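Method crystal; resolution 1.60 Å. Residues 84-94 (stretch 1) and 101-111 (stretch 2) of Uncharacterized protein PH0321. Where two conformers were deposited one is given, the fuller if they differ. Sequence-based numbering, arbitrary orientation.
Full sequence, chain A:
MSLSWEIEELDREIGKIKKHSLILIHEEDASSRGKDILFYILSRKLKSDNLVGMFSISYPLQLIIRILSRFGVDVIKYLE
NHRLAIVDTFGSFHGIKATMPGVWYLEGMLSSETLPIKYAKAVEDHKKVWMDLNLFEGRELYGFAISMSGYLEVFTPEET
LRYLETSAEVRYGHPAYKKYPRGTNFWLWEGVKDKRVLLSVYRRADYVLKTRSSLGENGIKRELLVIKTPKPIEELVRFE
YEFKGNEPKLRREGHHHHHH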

ATOM      1  N   LEU A  84       3.475  13.413   4.015  1.00 19.09           N
ATOM      2  CA  LEU A  84       2.588  12.531   3.255  1.00 19.34           C
ATOM      3  C   LEU A  84       2.291  13.140   1.883  1.00 19.43           C
ATOM      4  O   LEU A  84       1.998  14.340   1.788  1.00 19.41           O
ATOM      5  CB  LEU A  84       1.297  12.341   4.047  1.00 19.71           C
ATOM      6  CG  LEU A  84       0.145  11.563   3.407  1.00 19.19           C
ATOM      7  CD1 LEU A  84       0.580  10.122   3.099  1.00 17.21           C
ATOM      8  CD2 LEU A  84      -1.088  11.620   4.304  1.00 18.93           C
ATOM      9  N   ALA A  85       2.381  12.319   0.834  1.00 18.50           N
ATOM     10  CA  ALA A  85       1.947  12.714  -0.514  1.00 18.02           C
ATOM     11  C   ALA A  85       0.847  11.750  -0.924  1.00 18.51           C
ATOM     12  O   ALA A  85       0.974  10.554  -0.691  1.00 19.37           O
ATOM     13  CB  ALA A  85       3.092  12.642  -1.494  1.00 18.88           C
ATOM     14  N   ILE A  86      -0.225  12.274  -1.513  1.00 17.97           N
ATOM     15  CA  ILE A  86      -1.323  11.415  -1.965  1.00 18.68           C
ATOM     16  C   ILE A  86      -1.545  11.640  -3.440  1.00 19.20           C
ATOM     17  O   ILE A  86      -1.672  12.789  -3.882  1.00 20.63           O
ATOM     18  CB  ILE A  86      -2.648  11.673  -1.199  1.00 18.63           C
ATOM     19  CG1 ILE A  86      -2.458  11.397   0.299  1.00 19.31           C
ATOM     20  CG2 ILE A  86      -3.777  10.803  -1.770  1.00 18.81           C
ATOM     21  CD1 ILE A  86      -3.663  11.704   1.180  1.00 19.22           C
ATOM     22  N   VAL A  87      -1.565  10.553  -4.211  1.00 18.17           N
ATOM     23  CA  VAL A  87      -2.093  10.632  -5.575  1.00 18.81           C
ATOM     24  C   VAL A  87      -3.534  10.159  -5.467  1.00 18.42           C
ATOM     25  O   VAL A  87      -3.793   8.988  -5.165  1.00 18.53           O
ATOM     26  CB  VAL A  87      -1.311   9.765  -6.565  1.00 18.17           C
ATOM     27  CG1 VAL A  87      -1.906   9.875  -7.982  1.00 20.64           C
ATOM     28  CG2 VAL A  87       0.190  10.119  -6.565  1.00 20.42           C
ATOM     29  N   ASP A  88      -4.473  11.065  -5.685  1.00 17.99           N
ATOM     30  CA  ASP A  88      -5.882  10.718  -5.549  1.00 17.01           C
ATOM     31  C   ASP A  88      -6.411  10.134  -6.847  1.00 16.54           C
ATOM     32  O   ASP A  88      -7.096  10.790  -7.635  1.00 16.36           O
ATOM     33  CB  ASP A  88      -6.710  11.912  -5.060  1.00 18.35           C
ATOM     34  CG  ASP A  88      -8.156  11.547  -4.788  1.00 19.47           C
ATOM     35  OD1 ASP A  88      -8.506  10.356  -4.862  1.00 19.19           O
ATOM     36  OD2 ASP A  88      -8.958  12.457  -4.478  1.00 23.11           O
ATOM     37  N   THR A  89      -6.065   8.873  -7.059  1.00 15.83           N
ATOM     38  CA  THR A  89      -6.479   8.152  -8.248  1.00 15.63           C
ATOM     39  C   THR A  89      -8.005   8.017  -8.293  1.00 15.78           C
ATOM     40  O   THR A  89      -8.633   8.167  -9.357  1.00 15.40           O
ATOM     41  CB  THR A  89      -5.767   6.787  -8.269  1.00 16.27           C
ATOM     42  OG1 THR A  89      -4.351   7.031  -8.299  1.00 16.07           O
ATOM     43  CG2 THR A  89      -6.161   5.971  -9.501  1.00 17.14           C
ATOM     44  N   PHE A  90      -8.612   7.741  -7.147  1.00 15.34           N
ATOM     45  CA  PHE A  90     -10.065   7.612  -7.091  1.00 15.63           C
ATOM     46  C   PHE A  90     -10.726   8.898  -7.590  1.00 16.01           C
ATOM     47  O   PHE A  90     -11.607   8.858  -8.464  1.00 16.17           O
ATOM     48  CB  PHE A  90     -10.511   7.293  -5.665  1.00 15.84           C
ATOM     49  CG  PHE A  90     -11.998   7.067  -5.543  1.00 15.74           C
ATOM     50  CD1 PHE A  90     -12.525   5.773  -5.624  1.00 17.44           C
ATOM     51  CD2 PHE A  90     -12.874   8.146  -5.410  1.00 18.60           C
ATOM     52  CE1 PHE A  90     -13.891   5.567  -5.540  1.00 17.50           C
ATOM     53  CE2 PHE A  90     -14.240   7.943  -5.312  1.00 17.21           C
ATOM     54  CZ  PHE A  90     -14.743   6.648  -5.379  1.00 17.53           C
ATOM     55  N   GLY A  91     -10.315  10.038  -7.041  1.00 16.26           N
ATOM     56  CA  GLY A  91     -10.940  11.304  -7.466  1.00 17.14           C
ATOM     57  C   GLY A  91     -10.676  11.588  -8.936  1.00 17.90           C
ATOM     58  O   GLY A  91     -11.529  12.144  -9.642  1.00 18.88           O
ATOM     59  N   SER A  92      -9.499  11.196  -9.403  1.00 17.78           N
ATOM     60  CA  SER A  92      -9.110  11.385 -10.798  1.00 18.39           C
ATOM     61  C   SER A  92     -10.016  10.595 -11.728  1.00 19.08           C
ATOM     62  O   SER A  92     -10.498  11.137 -12.721  1.00 19.86           O
ATOM     63  CB  SER A  92      -7.647  10.974 -10.996  1.00 18.96           C
ATOM     64  OG  SER A  92      -6.803  11.730 -10.131  1.00 18.90           O
ATOM     65  N   PHE A  93     -10.271   9.326 -11.403  1.00 18.50           N
ATOM     66  CA  PHE A  93     -11.167   8.523 -12.227  1.00 18.97           C
ATOM     67  C   PHE A  93     -12.622   8.943 -12.124  1.00 19.67           C
ATOM     68  O   PHE A  93     -13.382   8.772 -13.089  1.00 21.34           O
ATOM     69  CB  PHE A  93     -11.030   7.034 -11.893  1.00 18.62           C
ATOM     70  CG  PHE A  93      -9.933   6.355 -12.650  1.00 19.69           C
ATOM     71  CD1 PHE A  93     -10.109   6.001 -13.989  1.00 20.69           C
ATOM     72  CD2 PHE A  93      -8.731   6.060 -12.038  1.00 21.50           C
ATOM     73  CE1 PHE A  93      -9.092   5.368 -14.689  1.00 21.23           C
ATOM     74  CE2 PHE A  93      -7.718   5.411 -12.736  1.00 22.15           C
ATOM     75  CZ  PHE A  93      -7.901   5.080 -14.070  1.00 20.76           C
ATOM     76  N   HIS A  94     -13.023   9.446 -10.958  1.00 19.47           N
ATOM     77  CA  HIS A  94     -14.431   9.683 -10.697  1.00 21.29           C
ATOM     78  C   HIS A  94     -14.840  11.151 -10.790  1.00 23.04           C
ATOM     79  O   HIS A  94     -15.991  11.485 -10.531  1.00 24.06           O
ATOM     80  CB  HIS A  94     -14.858   9.040  -9.371  1.00 20.98           C
ATOM     81  CG  HIS A  94     -14.761   7.547  -9.379  1.00 20.54           C
ATOM     82  ND1 HIS A  94     -15.626   6.740 -10.092  1.00 22.45           N
ATOM     83  CD2 HIS A  94     -13.871   6.715  -8.790  1.00 20.15           C
ATOM     84  CE1 HIS A  94     -15.287   5.474  -9.917  1.00 22.72           C
ATOM     85  NE2 HIS A  94     -14.224   5.433  -9.127  1.00 23.05           N
ATOM     86  N   PRO A 101      -3.254  20.789  -0.244  1.00 37.08           N
ATOM     87  CA  PRO A 101      -1.799  20.664  -0.429  1.00 36.29           C
ATOM     88  C   PRO A 101      -1.343  19.219  -0.272  1.00 34.89           C
ATOM     89  O   PRO A 101      -1.822  18.518   0.617  1.00 35.47           O
ATOM     90  CB  PRO A 101      -1.224  21.521   0.703  1.00 36.30           C
ATOM     91  CG  PRO A 101      -2.331  22.478   1.052  1.00 37.17           C
ATOM     92  CD  PRO A 101      -3.588  21.679   0.882  1.00 37.54           C
ATOM     93  N   GLY A 102      -0.440  18.780  -1.143  1.00 33.27           N
ATOM     94  CA  GLY A 102       0.102  17.429  -1.068  1.00 30.83           C
ATOM     95  C   GLY A 102      -0.731  16.371  -1.773  1.00 29.24           C
ATOM     96  O   GLY A 102      -0.371  15.189  -1.744  1.00 28.67           O
ATOM     97  N   VAL A 103      -1.827  16.783  -2.406  1.00 27.51           N
ATOM     98  CA  VAL A 103      -2.734  15.842  -3.107  1.00 26.20           C
ATOM     99  C   VAL A 103      -2.670  16.097  -4.604  1.00 25.94           C
ATOM    100  O   VAL A 103      -3.052  17.178  -5.088  1.00 26.08           O
ATOM    101  CB  VAL A 103      -4.210  15.928  -2.635  1.00 26.15           C
ATOM    102  CG1 VAL A 103      -5.093  14.888  -3.367  1.00 25.95           C
ATOM    103  CG2 VAL A 103      -4.324  15.706  -1.143  1.00 25.08           C
ATOM    104  N   TRP A 104      -2.184  15.086  -5.313  1.00 25.11           N
ATOM    105  CA  TRP A 104      -2.012  15.131  -6.758  0.50 25.32           C
ATOM    106  C   TRP A 104      -3.171  14.486  -7.466  1.00 24.57           C
ATOM    107  O   TRP A 104      -3.627  13.408  -7.067  1.00 23.05           O
ATOM    108  CB  TRP A 104      -0.738  14.399  -7.159  0.50 26.51           C
ATOM    109  CG  TRP A 104       0.345  15.300  -7.619  0.50 28.35           C
ATOM    110  CD1 TRP A 104       1.063  16.170  -6.854  0.50 29.86           C
ATOM    111  CD2 TRP A 104       0.850  15.423  -8.954  0.50 28.91           C
ATOM    112  NE1 TRP A 104       1.979  16.834  -7.629  0.50 30.89           N
ATOM    113  CE2 TRP A 104       1.875  16.392  -8.921  0.50 29.51           C
ATOM    114  CE3 TRP A 104       0.532  14.817 -10.177  0.50 28.78           C
ATOM    115  CZ2 TRP A 104       2.589  16.768 -10.060  0.50 29.25           C
ATOM    116  CZ3 TRP A 104       1.257  15.185 -11.315  0.50 29.20           C
ATOM    117  CH2 TRP A 104       2.266  16.154 -11.245  0.50 29.08           C
ATOM    118  N   TYR A 105      -3.641  15.144  -8.526  1.00 24.37           N
ATOM    119  CA  TYR A 105      -4.704  14.629  -9.388  1.00 24.92           C
ATOM    120  C   TYR A 105      -4.166  14.335 -10.769  1.00 25.14           C
ATOM    121  O   TYR A 105      -3.390  15.123 -11.301  1.00 25.59           O
ATOM    122  CB  TYR A 105      -5.841  15.634  -9.471  1.00 25.70           C
ATOM    123  CG  TYR A 105      -6.599  15.607  -8.195  1.00 26.42           C
ATOM    124  CD1 TYR A 105      -7.573  14.631  -7.981  1.00 26.71           C
ATOM    125  CD2 TYR A 105      -6.303  16.494  -7.156  1.00 28.35           C
ATOM    126  CE1 TYR A 105      -8.258  14.564  -6.791  1.00 27.01           C
ATOM    127  CE2 TYR A 105      -6.989  16.423  -5.950  1.00 28.09           C
ATOM    128  CZ  TYR A 105      -7.963  15.443  -5.784  1.00 27.19           C
ATOM    129  OH  TYR A 105      -8.668  15.324  -4.598  1.00 30.20           O
ATOM    130  N   LEU A 106      -4.581  13.203 -11.332  1.00 24.88           N
ATOM    131  CA  LEU A 106      -4.144  12.773 -12.662  1.00 25.55           C
ATOM    132  C   LEU A 106      -5.106  13.315 -13.709  1.00 26.30           C
ATOM    133  O   LEU A 106      -6.315  13.070 -13.642  1.00 26.63           O
ATOM    134  CB  LEU A 106      -4.073  11.246 -12.765  1.00 26.07           C
ATOM    135  CG  LEU A 106      -3.350  10.524 -11.618  1.00 26.97           C
ATOM    136  CD1 LEU A 106      -3.841   9.090 -11.503  1.00 28.42           C
ATOM    137  CD2 LEU A 106      -1.831  10.593 -11.738  1.00 28.00           C
ATOM    138  N   GLU A 107      -4.549  14.036 -14.680  1.00 26.99           N
ATOM    139  CA  GLU A 107      -5.332  14.759 -15.674  1.00 27.88           C
ATOM    140  C   GLU A 107      -5.300  14.012 -17.002  1.00 27.34           C
ATOM    141  O   GLU A 107      -4.382  13.240 -17.253  1.00 26.91           O
ATOM    142  CB  GLU A 107      -4.759  16.174 -15.852  1.00 29.13           C
ATOM    143  CG  GLU A 107      -4.600  16.963 -14.545  1.00 32.94           C
ATOM    144  CD  GLU A 107      -5.931  17.344 -13.896  1.00 39.00           C
ATOM    145  OE1 GLU A 107      -6.949  17.475 -14.614  1.00 42.12           O
ATOM    146  OE2 GLU A 107      -5.957  17.523 -12.654  1.00 41.97           O
ATOM    147  N   GLY A 108      -6.303  14.242 -17.847  1.00 27.10           N
ATOM    148  CA  GLY A 108      -6.351  13.619 -19.173  1.00 26.88           C
ATOM    149  C   GLY A 108      -6.871  12.196 -19.207  1.00 27.39           C
ATOM    150  O   GLY A 108      -7.522  11.728 -18.265  1.00 27.06           O
ATOM    151  N   MET A 109      -6.577  11.498 -20.302  1.00 27.06           N
ATOM    152  CA  MET A 109      -7.026  10.127 -20.469  1.00 27.00           C
ATOM    153  C   MET A 109      -6.269   9.247 -19.499  1.00 26.24           C
ATOM    154  O   MET A 109      -5.034   9.278 -19.443  1.00 24.84           O
ATOM    155  CB  MET A 109      -6.820   9.647 -21.916  1.00 28.16           C
ATOM    156  CG  MET A 109      -7.020   8.144 -22.157  1.00 30.59           C
ATOM    157  SD  MET A 109      -8.712   7.519 -21.926  1.00 38.93           S
ATOM    158  CE  MET A 109      -9.562   8.354 -23.265  1.00 38.19           C
ATOM    159  N   LEU A 110      -7.029   8.471 -18.735  1.00 25.98           N
ATOM    160  CA  LEU A 110      -6.451   7.502 -17.815  1.00 25.85           C
ATOM    161  C   LEU A 110      -6.744   6.090 -18.283  1.00 25.60           C
ATOM    162  O   LEU A 110      -7.802   5.517 -18.004  1.00 27.19           O
ATOM    163  CB  LEU A 110      -6.979   7.739 -16.389  1.00 25.53           C
ATOM    164  CG  LEU A 110      -6.772   9.160 -15.838  1.00 25.21           C
ATOM    165  CD1 LEU A 110      -7.396   9.312 -14.431  1.00 26.06           C
ATOM    166  CD2 LEU A 110      -5.300   9.565 -15.832  1.00 25.12           C
ATOM    167  N   SER A 111      -5.807   5.521 -19.016  1.00 24.59           N
ATOM    168  CA  SER A 111      -5.999   4.184 -19.509  1.00 23.95           C
ATOM    169  C   SER A 111      -4.898   3.306 -18.970  1.00 23.51           C
ATOM    170  O   SER A 111      -3.950   3.794 -18.334  1.00 23.44           O
ATOM    171  CB  SER A 111      -5.978   4.174 -21.041  1.00 23.34           C
ATOM    172  OG  SER A 111      -4.666   4.385 -21.513  1.00 23.10           O
TER

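Leu-110, Leu-106 and Ser-92 cover the most surface in this contact, which buries 618 Å² summed over both sides. Ser-92 and Leu-110 act in the helical part of the contact, beyond a short parallel pairing that sets the register, while Leu-106 spans the junction, touching Val-87 of the strand as well as Thr-89 and Ser-92 of the helix.

That pairing rests on three backbone hydrogen bonds: Ile-86 N to Gly-102 O (2.9 Å, 175° at the hydrogen), Trp-104 N to Ile-86 O (2.8 Å, 172°) and Asp-88 N to Trp-104 O (2.8 Å, 158°). Ile-86 and Val-103 share one face of the sheet, Val-87 and Trp-104 the other. Gly-102 has phi/psi of 86/2°, where a CB would jam against the preceding carbonyl, so glycine suits this position.

Ser-92, chi1 m, points toward stretch 2, and its OG serves both stretches. It donates to Asp-88 O (2.7 Å from Ser-92 OG) and accepts from Leu-106 N (2.9 Å to Ser-92 OG, 165°), so a small hydroxyl ties the first helical turn to the chain just beyond the paired strand. Asp-88 caps that helix, its OD1 accepting from Gly-91 N at 2.8 Å, while Asp-88 OD2 lies 2.9 Å from Tyr-105 OH. A CB on Gly-91 would fall 2.6 Å from Asp-88 OD2, a clash that glycine avoids.

Leu-106 is buried, and although its CA-to-CB bond points sideways, its branched end comes nearer: CD2 lies 3.8 Å from Val-87 CG1, and CD1 lies 3.8 Å from Thr-89 OG1, which is hydrogen-bonded elsewhere in the structure.

Leu-110 points toward the helix. Its CD1 sits 4.0 Å from the centroid of the Phe-93 ring, 1° off the normal, a CH-pi contact over the face; the same CD1 is 3.8 Å from Ser-92 CB, and Leu-110 CB approaches Phe-93 CE1 at 3.6 Å. An apolar branched side chain thus fits against both helical residues.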